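Local coordinates for uncharacterized conserved protein YndB, AHSA1/START domain (Micromonospora chersina, PDB 6V04) that is of unknown function but, as a START/Bet v1-like protein encoded in the dynemicin locus, probably takes part in dynemicin biosynthesis, at residues A219-C225 / H242-L248; D146-I151 / E255-R259; F83-P88 / D152-V156. Numbering follows the deposited sequence.

The chain folds into two halves, each with a seven-stranded antiparallel sheet and a long helix at its end (116-139 and 252-277), and the three contacts trace the second half and its junction with the first. Along the chain, both segments of contact 1 fall between those of contact 2, whereas the segments of contacts 2 and 3 alternate. Contacts 1 and 2 have centres about 10 Å apart and touch directly: His-242 N lies 2.9 Å from Ile-151 O, a probable hydrogen bond. Contact 3 sits further along strand 151-157, its centre about 18 Å from that of contact 2 and 22 Å from that of contact 1. One edge strand thus ties linker, hairpin and first half together.

Contact 1: residues A219-C225 / H242-L248; sequences ARTVTAC and HQGWHRL
This is the open end of an antiparallel beta hairpin, strands 223-230 and 236-243, in the second seven-stranded sheet, together with the loops that run on from it. Ala-224 and Gln-243 form a hydrogen-bonded pair (CA-CA 5.3 Å), with Ala-224 N to Gln-243 O and Gln-243 N to Ala-224 O both 2.9 Å. Cys-225 and His-242 are the next, non-hydrogen-bonded pair (CA-CA 4.3 Å), and Cys-225 CB sits over the imidazole face, 4.3 Å from the centroid of the His-242 ring. His-242 (chi1 t) gives its NE2 proton to Thr-223 OG1 at 2.9 Å; that hydroxyl also bonds Val-214 O on the neighbouring strand. Gly-244, at phi 117° and psi -8°, turns the chain where a CB would crowd Thr-223 CA, and a type I turn follows, Arg-247 N to Gly-244 O 3.0 Å. Trp-245 folds back so that Thr-223 CG2 makes a CH-pi contact over the ring face, 3.9 Å from the centroid of the six-membered ring of Trp-245. Beyond the turn the loops still run side by side: Arg-220 N meets Leu-248 O at 2.9 Å, Arg-220 NH1 meets Arg-247 O at 3.1 Å, and Arg-247 NH2 reaches Val-222 O at 2.8 Å. Ala-219 CB rests 3.7 Å from Leu-248 CD2. Past the regular strands the joining is thus shared between one main-chain bond, from Arg-220 N, and two arginine side chains that donate to backbone carbonyls of the opposite segment.

Contact 2: residues D146-I151 / E255-R259; sequences DWRQEI and ERTLR. With NA (sodium ion), chain B; MG (magnesium ion), chain C.
In this helix-grip fold, characteristic of START/Bet v1-like proteins, the metal-bearing linker between the two halves packs against the first turns of the C-terminal helix 252-277. Residues 146-150 are irregular, and Ile-151 opens the edge strand. Arg-259 (chi1 t, chi2 m) points at the linker and reads two of its carbonyls in its guanidinium plane: NE to Arg-148 O at 2.9 Å and NH2 to Glu-150 O at 2.8 Å, while Ile-151 CG1 lies over one guanidinium face. Arg-148 NH1 comes within 3.6 Å of Arg-259 NH2; Asp-62 of the first half forms salt bridges to both arginines and offsets this like-charge approach. One helical turn back, Trp-147 (chi1 p) lays its indole on the helix, with Arg-256 CB 3.6 Å from the centroid of its five-membered ring, a CH-pi contact. Trp-147 NE1 bonds Asp-252. Glu-255 CB touches Trp-147 CZ2 at 3.7 Å. Both ions sit on the linker: Gln-149 OE1 binds magnesium at 2.0 Å, and Asp-146 OD1 binds sodium at 2.4 Å beside two waters. Arg-256 NH2 bonds Gly-59 O of the first half. Asp-146 OD1 also accepts Trp-147 N at 2.8 Å, and a further water joins Asp-146 OD2 (2.8 Å) to Arg-256 NH1 (3.1 Å).

Contact 3: residues F83-P88 / D152-V156; sequences FLGVGP and DGSVV
Ser-154, Pro-88 and Val-86 bury the largest areas where the loop between strands 76-83 and 90-98 of the first half lies along the edge strand 151-157 of the second sheet. The strand is fully extended, and the loop begins with a type I' turn: Leu-84 (60°/16°) and Gly-85 (74°/-2°) both have positive phi, and Phe-83 O accepts Val-86 N at 3.2 Å and Gly-87 N at 2.9 Å. The chain then comes back to the strand, Gly-87 CA facing Val-155 CA at 4.8 Å. Ser-154 takes the middle: its O lies 3.6 Å from Val-86 CG2 and 3.4 Å from Gly-87 CA, the latter a CA-H...O contact, while its OG lies 3.7 Å from Pro-88 CD. Pro-88 goes on to meet Val-156, CB to CG2 4.0 Å. Val-86 (chi1 m) packs its CB 4.4 Å from Val-155 CG2 and also touches Leu-270 of helix 252-277. At the other end Phe-83 (chi1 t) brings its ring edge to the strand, CE2 3.4 Å from Asp-152 O, and Leu-84 CD1 comes 4.1 Å from Gly-153 CA, room that exists because Gly-153 lacks a CB. Direct hydrogen bonds between the segments are absent. Water bridges replace them: one joins Ser-154 N (3.0 Å) to Phe-83 O (2.9 Å), another Val-156 N to Val-86 O, 2.8 Å to each. Gly-153 and Val-155 pair with strand 236-243, so the amides of Ser-154 and Val-156 face the loop, and here the two halves meet through apolar packing and water-mediated backbone links instead of a continuous sheet.

Contact 1: residues A219-C225 / H242-L248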
loop_
_atom_site.group_PDB
_atom_site.type_symbol
_atom_site.label_atom_id
_atom_site.label_comp_id
_atom_site.label_asym_id
_atom_site.label_seq_id
_atom_site.Cartn_x
_atom_site.Cartn_y
_atom_site.Cartn_z
ATOM N N ALA A 219 15.870 -4.521 -18.989
ATOM C CA ALA A 219 14.668 -5.307 -18.743
ATOM C C ALA A 219 14.031 -5.813 -20.031
ATOM O O ALA A 219 14.158 -5.200 -21.092
ATOM C CB ALA A 219 13.659 -4.470 -17.975
ATOM N N ARG A 220 13.306 -6.931 -19.913
ATOM C CA ARG A 220 12.662 -7.556 -21.062
ATOM C C ARG A 220 11.319 -6.934 -21.411
ATOM O O ARG A 220 10.792 -7.217 -22.493
ATOM C CB ARG A 220 12.472 -9.060 -20.819
ATOM C CG ARG A 220 11.473 -9.401 -19.711
ATOM C CD ARG A 220 11.037 -10.863 -19.752
ATOM N NE ARG A 220 10.096 -11.130 -20.837
ATOM C CZ ARG A 220 8.796 -10.855 -20.788
ATOM N NH1 ARG A 220 8.270 -10.291 -19.707
ATOM N NH2 ARG A 220 8.017 -11.137 -21.826
ATOM N N THR A 221 10.749 -6.119 -20.526
ATOM C CA THR A 221 9.488 -5.441 -20.785
ATOM C C THR A 221 9.527 -4.097 -20.074
ATOM O O THR A 221 10.446 -3.813 -19.306
ATOM C CB THR A 221 8.291 -6.265 -20.308
ATOM O OG1 THR A 221 7.076 -5.617 -20.705
ATOM C CG2 THR A 221 8.310 -6.402 -18.797
ATOM N N VAL A 222 8.528 -3.267 -20.347
ATOM C CA VAL A 222 8.424 -1.951 -19.744
ATOM C C VAL A 222 7.467 -2.036 -18.565
ATOM O O VAL A 222 6.621 -2.929 -18.481
ATOM C CB VAL A 222 7.958 -0.869 -20.753
ATOM C CG1 VAL A 222 8.855 -0.853 -21.971
ATOM C CG2 VAL A 222 6.503 -1.097 -21.142
ATOM N N THR A 223 7.619 -1.110 -17.626
ATOM C CA THR A 223 6.642 -0.988 -16.553
ATOM C C THR A 223 5.523 -0.044 -16.987
ATOM O O THR A 223 5.694 0.776 -17.890
ATOM C CB THR A 223 7.291 -0.495 -15.261
ATOM O OG1 THR A 223 7.793 0.832 -15.418
ATOM C CG2 THR A 223 8.407 -1.414 -14.825
ATOM N N ALA A 224 4.349 -0.200 -16.367
ATOM C CA ALA A 224 3.138 0.498 -16.785
ATOM C C ALA A 224 2.560 1.253 -15.603
ATOM O O ALA A 224 2.361 0.674 -14.529
ATOM C CB ALA A 224 2.104 -0.480 -17.340
ATOM N N CYS A 225 2.260 2.528 -15.809
ATOM C CA CYS A 225 1.775 3.390 -14.744
ATOM C C CYS A 225 0.416 3.953 -15.114
ATOM O O CYS A 225 0.221 4.446 -16.231
ATOM C CB CYS A 225 2.750 4.524 -14.477
ATOM S SG CYS A 225 2.185 5.579 -13.164
ATOM N N HIS A 242 1.529 1.213 -10.368
ATOM C CA HIS A 242 2.721 1.068 -11.193
ATOM C C HIS A 242 3.108 -0.404 -11.183
ATOM O O HIS A 242 3.511 -0.935 -10.141
ATOM C CB HIS A 242 3.828 1.972 -10.675
ATOM C CG HIS A 242 4.931 2.191 -11.652
ATOM N ND1 HIS A 242 5.883 3.174 -11.485
ATOM C CD2 HIS A 242 5.236 1.556 -12.807
ATOM C CE1 HIS A 242 6.738 3.123 -12.490
ATOM N NE2 HIS A 242 6.367 2.154 -13.311
ATOM N N GLN A 243 2.962 -1.057 -12.330
ATOM C CA GLN A 243 3.056 -2.507 -12.450
ATOM C C GLN A 243 4.206 -2.916 -13.364
ATOM O O GLN A 243 4.686 -2.129 -14.185
ATOM C CB GLN A 243 1.759 -3.099 -13.005
ATOM C CG GLN A 243 0.557 -2.906 -12.090
ATOM C CD GLN A 243 -0.721 -3.476 -12.673
ATOM O OE1 GLN A 243 -0.886 -3.545 -13.886
ATOM N NE2 GLN A 243 -1.636 -3.882 -11.805
ATOM N N GLY A 244 4.591 -4.185 -13.259
ATOM C CA GLY A 244 5.544 -4.791 -14.180
ATOM C C GLY A 244 6.835 -5.270 -13.555
ATOM O O GLY A 244 7.610 -5.963 -14.239
ATOM N N TRP A 245 7.073 -4.966 -12.277
ATOM C CA TRP A 245 8.372 -5.194 -11.642
ATOM C C TRP A 245 8.760 -6.662 -11.661
ATOM O O TRP A 245 9.949 -7.000 -11.801
ATOM C CB TRP A 245 8.328 -4.677 -10.199
ATOM C CG TRP A 245 7.837 -3.279 -10.193
ATOM C CD1 TRP A 245 6.589 -2.848 -9.838
ATOM C CD2 TRP A 245 8.546 -2.135 -10.650
ATOM N NE1 TRP A 245 6.492 -1.489 -10.040
ATOM C CE2 TRP A 245 7.690 -1.029 -10.528
ATOM C CE3 TRP A 245 9.848 -1.932 -11.140
ATOM C CZ2 TRP A 245 8.074 0.257 -10.900
ATOM C CZ3 TRP A 245 10.226 -0.656 -11.498
ATOM C CH2 TRP A 245 9.361 0.423 -11.366
ATOM N N HIS A 246 7.787 -7.542 -11.518
ATOM C CA HIS A 246 8.033 -8.981 -11.481
ATOM C C HIS A 246 8.250 -9.607 -12.857
ATOM O O HIS A 246 8.563 -10.801 -12.928
ATOM C CB HIS A 246 6.848 -9.672 -10.808
ATOM C CG HIS A 246 5.573 -9.543 -11.577
ATOM N ND1 HIS A 246 5.015 -8.322 -11.893
ATOM C CD2 HIS A 246 4.763 -10.479 -12.119
ATOM C CE1 HIS A 246 3.913 -8.516 -12.594
ATOM N NE2 HIS A 246 3.738 -9.815 -12.745
ATOM N N ARG A 247 8.058 -8.868 -13.948
ATOM C CA ARG A 247 8.224 -9.425 -15.287
ATOM C C ARG A 247 9.349 -8.736 -16.053
ATOM O O ARG A 247 9.345 -8.733 -17.284
ATOM C CB ARG A 247 6.914 -9.351 -16.075
ATOM C CG ARG A 247 6.233 -7.998 -16.073
ATOM C CD ARG A 247 5.051 -8.005 -17.034
ATOM N NE ARG A 247 4.150 -6.879 -16.822
ATOM C CZ ARG A 247 4.335 -5.652 -17.299
ATOM N NH1 ARG A 247 3.444 -4.702 -17.041
ATOM N NH2 ARG A 247 5.407 -5.368 -18.022
ATOM N N LEU A 248 10.306 -8.147 -15.341
ATOM C CA LEU A 248 11.419 -7.450 -15.969
ATOM C C LEU A 248 12.521 -8.371 -16.460
ATOM O O LEU A 248 13.367 -7.915 -17.227
ATOM C CB LEU A 248 12.005 -6.439 -14.983
ATOM C CG LEU A 248 11.075 -5.291 -14.573
ATOM C CD1 LEU A 248 11.764 -4.416 -13.548
ATOM C CD2 LEU A 248 10.653 -4.476 -15.770
#

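Contact 2: residues D146-I151 / E255-R259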
loop_
_atom_site.group_PDB
_atom_site.type_symbol
_atom_site.label_atom_id
_atom_site.label_comp_id
_atom_site.label_asym_id
_atom_site.label_seq_id
_atom_site.Cartn_x
_atom_site.Cartn_y
_atom_site.Cartn_z
ATOM N N ASP A 146 8.161 -11.453 0.313
ATOM C CA ASP A 146 9.376 -10.652 0.379
ATOM C C ASP A 146 9.177 -9.262 -0.202
ATOM O O ASP A 146 9.575 -8.271 0.423
ATOM C CB ASP A 146 10.561 -11.363 -0.297
ATOM C CG ASP A 146 10.287 -11.872 -1.702
ATOM O OD1 ASP A 146 9.191 -11.701 -2.259
ATOM O OD2 ASP A 146 11.237 -12.475 -2.268
ATOM N N TRP A 147 8.506 -9.154 -1.345
ATOM C CA TRP A 147 8.202 -7.852 -1.914
ATOM C C TRP A 147 6.997 -7.980 -2.835
ATOM O O TRP A 147 6.824 -8.991 -3.518
ATOM C CB TRP A 147 9.439 -7.264 -2.630
ATOM C CG TRP A 147 9.942 -8.002 -3.835
ATOM C CD1 TRP A 147 10.844 -9.042 -3.859
ATOM C CD2 TRP A 147 9.639 -7.712 -5.202
ATOM N NE1 TRP A 147 11.086 -9.423 -5.156
ATOM C CE2 TRP A 147 10.355 -8.623 -5.998
ATOM C CE3 TRP A 147 8.812 -6.776 -5.831
ATOM C CZ2 TRP A 147 10.276 -8.622 -7.388
ATOM C CZ3 TRP A 147 8.715 -6.786 -7.193
ATOM C CH2 TRP A 147 9.457 -7.695 -7.971
ATOM N N ARG A 148 6.137 -6.973 -2.798
ATOM C CA ARG A 148 4.886 -7.026 -3.543
ATOM C C ARG A 148 5.101 -6.621 -4.998
ATOM O O ARG A 148 5.733 -5.598 -5.290
ATOM C CB ARG A 148 3.870 -6.119 -2.860
ATOM C CG ARG A 148 2.461 -6.249 -3.394
ATOM C CD ARG A 148 1.438 -5.730 -2.414
ATOM N NE ARG A 148 1.540 -4.296 -2.227
ATOM C CZ ARG A 148 0.815 -3.394 -2.886
ATOM N NH1 ARG A 148 0.985 -2.111 -2.633
ATOM N NH2 ARG A 148 -0.080 -3.765 -3.800
ATOM N N GLN A 149 4.523 -7.401 -5.917
ATOM C CA GLN A 149 4.859 -7.236 -7.326
ATOM C C GLN A 149 4.365 -5.933 -7.931
ATOM O O GLN A 149 4.897 -5.522 -8.969
ATOM C CB GLN A 149 4.321 -8.402 -8.146
ATOM C CG GLN A 149 2.810 -8.498 -8.224
ATOM C CD GLN A 149 2.358 -9.827 -8.807
ATOM O OE1 GLN A 149 2.699 -10.899 -8.295
ATOM N NE2 GLN A 149 1.592 -9.763 -9.885
ATOM N N GLU A 150 3.354 -5.287 -7.357
ATOM C CA GLU A 150 2.835 -4.030 -7.884
ATOM C C GLU A 150 2.916 -2.957 -6.809
ATOM O O GLU A 150 2.935 -3.265 -5.609
ATOM C CB GLU A 150 1.391 -4.165 -8.387
ATOM C CG GLU A 150 0.468 -4.956 -7.498
ATOM C CD GLU A 150 -0.821 -5.302 -8.214
ATOM O OE1 GLU A 150 -1.599 -4.372 -8.509
ATOM O OE2 GLU A 150 -1.038 -6.496 -8.510
ATOM N N ILE A 151 3.064 -1.703 -7.264
ATOM C CA ILE A 151 3.043 -0.510 -6.423
ATOM C C ILE A 151 1.675 0.129 -6.557
ATOM O O ILE A 151 1.158 0.264 -7.674
ATOM C CB ILE A 151 4.123 0.502 -6.839
ATOM C CG1 ILE A 151 5.513 -0.105 -6.688
ATOM C CG2 ILE A 151 4.014 1.778 -6.033
ATOM C CD1 ILE A 151 6.599 0.744 -7.320
ATOM N N GLU A 255 15.021 -6.492 -9.229
ATOM C CA GLU A 255 13.599 -6.191 -9.341
ATOM C C GLU A 255 13.063 -5.630 -8.036
ATOM O O GLU A 255 12.336 -4.628 -8.028
ATOM C CB GLU A 255 12.852 -7.464 -9.761
ATOM C CG GLU A 255 13.176 -7.889 -11.188
ATOM C CD GLU A 255 12.601 -9.240 -11.602
ATOM O OE1 GLU A 255 12.213 -10.056 -10.719
ATOM O OE2 GLU A 255 12.540 -9.469 -12.836
ATOM N N ARG A 256 13.408 -6.271 -6.920
ATOM C CA ARG A 256 12.970 -5.802 -5.614
ATOM C C ARG A 256 13.471 -4.397 -5.319
ATOM O O ARG A 256 12.727 -3.559 -4.789
ATOM C CB ARG A 256 13.448 -6.765 -4.545
ATOM C CG ARG A 256 13.150 -6.309 -3.153
ATOM C CD ARG A 256 13.536 -7.342 -2.159
ATOM N NE ARG A 256 13.208 -6.901 -0.808
ATOM C CZ ARG A 256 13.155 -7.708 0.240
ATOM N NH1 ARG A 256 13.394 -8.997 0.097
ATOM N NH2 ARG A 256 12.857 -7.217 1.442
ATOM N N THR A 257 14.741 -4.130 -5.614
ATOM C CA THR A 257 15.297 -2.817 -5.335
ATOM C C THR A 257 14.603 -1.741 -6.161
ATOM O O THR A 257 14.278 -0.662 -5.647
ATOM C CB THR A 257 16.807 -2.850 -5.598
ATOM O OG1 THR A 257 17.421 -3.771 -4.693
ATOM C CG2 THR A 257 17.425 -1.488 -5.395
ATOM N N LEU A 258 14.357 -2.015 -7.444
ATOM C CA LEU A 258 13.613 -1.068 -8.262
ATOM C C LEU A 258 12.228 -0.823 -7.681
ATOM O O LEU A 258 11.799 0.325 -7.567
ATOM C CB LEU A 258 13.503 -1.576 -9.694
ATOM C CG LEU A 258 14.781 -1.447 -10.521
ATOM C CD1 LEU A 258 14.725 -2.391 -11.705
ATOM C CD2 LEU A 258 15.007 -0.007 -10.983
ATOM N N ARG A 259 11.506 -1.891 -7.333
ATOM C CA ARG A 259 10.155 -1.731 -6.793
ATOM C C ARG A 259 10.179 -0.869 -5.538
ATOM O O ARG A 259 9.377 0.064 -5.394
ATOM C CB ARG A 259 9.549 -3.103 -6.507
ATOM C CG ARG A 259 8.092 -3.064 -6.076
ATOM C CD ARG A 259 7.893 -2.886 -4.590
ATOM N NE ARG A 259 6.453 -2.993 -4.329
ATOM C CZ ARG A 259 5.784 -2.338 -3.396
ATOM N NH1 ARG A 259 6.359 -1.516 -2.544
ATOM N NH2 ARG A 259 4.462 -2.508 -3.325
HETATM NA NA NA B . 8.531 -13.024 -4.112
HETATM MG MG MG C . 2.463 -12.926 -8.472
HETATM O O HOH W 1 13.537 -10.943 -2.329
HETATM O O HOH W 2 10.939 -12.907 -4.810
HETATM O O HOH W 3 8.071 -10.929 -5.147
#

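Contact 3: residues F83-P88 / D152-V156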
loop_
_atom_site.group_PDB
_atom_site.type_symbol
_atom_site.label_atom_id
_atom_site.label_comp_id
_atom_site.label_asym_id
_atom_site.label_seq_id
_atom_site.Cartn_x
_atom_site.Cartn_y
_atom_site.Cartn_z
ATOM N N PHE A 83 -2.123 4.279 4.811
ATOM C CA PHE A 83 -1.162 3.605 3.936
ATOM C C PHE A 83 -0.135 4.595 3.408
ATOM O O PHE A 83 -0.474 5.654 2.873
ATOM C CB PHE A 83 -1.877 2.918 2.779
ATOM C CG PHE A 83 -0.990 2.043 1.942
ATOM C CD1 PHE A 83 -0.173 1.098 2.526
ATOM C CD2 PHE A 83 -1.022 2.143 0.568
ATOM C CE1 PHE A 83 0.639 0.295 1.739
ATOM C CE2 PHE A 83 -0.209 1.340 -0.208
ATOM C CZ PHE A 83 0.581 0.412 0.371
ATOM N N LEU A 84 1.132 4.227 3.543
ATOM C CA LEU A 84 2.273 5.051 3.142
ATOM C C LEU A 84 2.296 6.385 3.875
ATOM O O LEU A 84 2.994 7.320 3.456
ATOM C CB LEU A 84 2.299 5.278 1.621
ATOM C CG LEU A 84 2.229 4.021 0.764
ATOM C CD1 LEU A 84 2.096 4.429 -0.706
ATOM C CD2 LEU A 84 3.430 3.140 0.980
ATOM N N GLY A 85 1.536 6.497 4.972
ATOM C CA GLY A 85 1.450 7.729 5.714
ATOM C C GLY A 85 0.636 8.822 5.058
ATOM O O GLY A 85 0.468 9.884 5.662
ATOM N N VAL A 86 0.117 8.591 3.857
ATOM C CA VAL A 86 -0.619 9.610 3.124
ATOM C C VAL A 86 -2.042 9.193 2.805
ATOM O O VAL A 86 -2.865 10.066 2.497
ATOM C CB VAL A 86 0.118 9.995 1.823
ATOM C CG1 VAL A 86 1.517 10.422 2.146
ATOM C CG2 VAL A 86 0.123 8.837 0.816
ATOM N N GLY A 87 -2.364 7.904 2.847
ATOM C CA GLY A 87 -3.695 7.443 2.528
ATOM C C GLY A 87 -4.727 7.842 3.560
ATOM O O GLY A 87 -4.416 8.208 4.701
ATOM N N PRO A 88 -5.994 7.774 3.171
ATOM C CA PRO A 88 -7.062 8.130 4.108
ATOM C C PRO A 88 -7.085 7.179 5.295
ATOM O O PRO A 88 -6.718 6.008 5.186
ATOM C CB PRO A 88 -8.336 8.012 3.261
ATOM C CG PRO A 88 -7.972 7.037 2.187
ATOM C CD PRO A 88 -6.513 7.280 1.888
ATOM N N ASP A 152 1.093 0.556 -5.437
ATOM C CA ASP A 152 -0.099 1.391 -5.519
ATOM C C ASP A 152 -0.125 2.312 -4.311
ATOM O O ASP A 152 0.636 2.157 -3.354
ATOM C CB ASP A 152 -1.370 0.560 -5.645
ATOM C CG ASP A 152 -1.394 -0.610 -4.730
ATOM O OD1 ASP A 152 -1.160 -0.403 -3.527
ATOM O OD2 ASP A 152 -1.648 -1.734 -5.221
ATOM N N GLY A 153 -0.978 3.313 -4.386
ATOM C CA GLY A 153 -1.126 4.235 -3.287
ATOM C C GLY A 153 -2.216 5.213 -3.643
ATOM O O GLY A 153 -2.629 5.316 -4.805
ATOM N N SER A 154 -2.669 5.946 -2.631
ATOM C CA SER A 154 -3.665 6.976 -2.862
ATOM C C SER A 154 -3.545 8.072 -1.818
ATOM O O SER A 154 -2.984 7.880 -0.733
ATOM C CB SER A 154 -5.090 6.413 -2.840
ATOM O OG SER A 154 -5.522 6.190 -1.509
ATOM N N VAL A 155 -4.110 9.227 -2.155
ATOM C CA VAL A 155 -4.223 10.341 -1.227
ATOM C C VAL A 155 -5.505 11.087 -1.562
ATOM O O VAL A 155 -5.866 11.227 -2.731
ATOM C CB VAL A 155 -2.972 11.244 -1.305
ATOM C CG1 VAL A 155 -2.832 11.868 -2.694
ATOM C CG2 VAL A 155 -3.013 12.307 -0.231
ATOM N N VAL A 156 -6.214 11.534 -0.540
ATOM C CA VAL A 156 -7.435 12.300 -0.747
ATOM C C VAL A 156 -7.078 13.770 -0.775
ATOM O O VAL A 156 -6.469 14.296 0.167
ATOM C CB VAL A 156 -8.477 12.004 0.339
ATOM C CG1 VAL A 156 -9.702 12.903 0.145
ATOM C CG2 VAL A 156 -8.872 10.543 0.273
HETATM O O HOH W 4 -1.912 5.624 0.302
HETATM O O HOH W 5 -5.555 10.805 2.119
#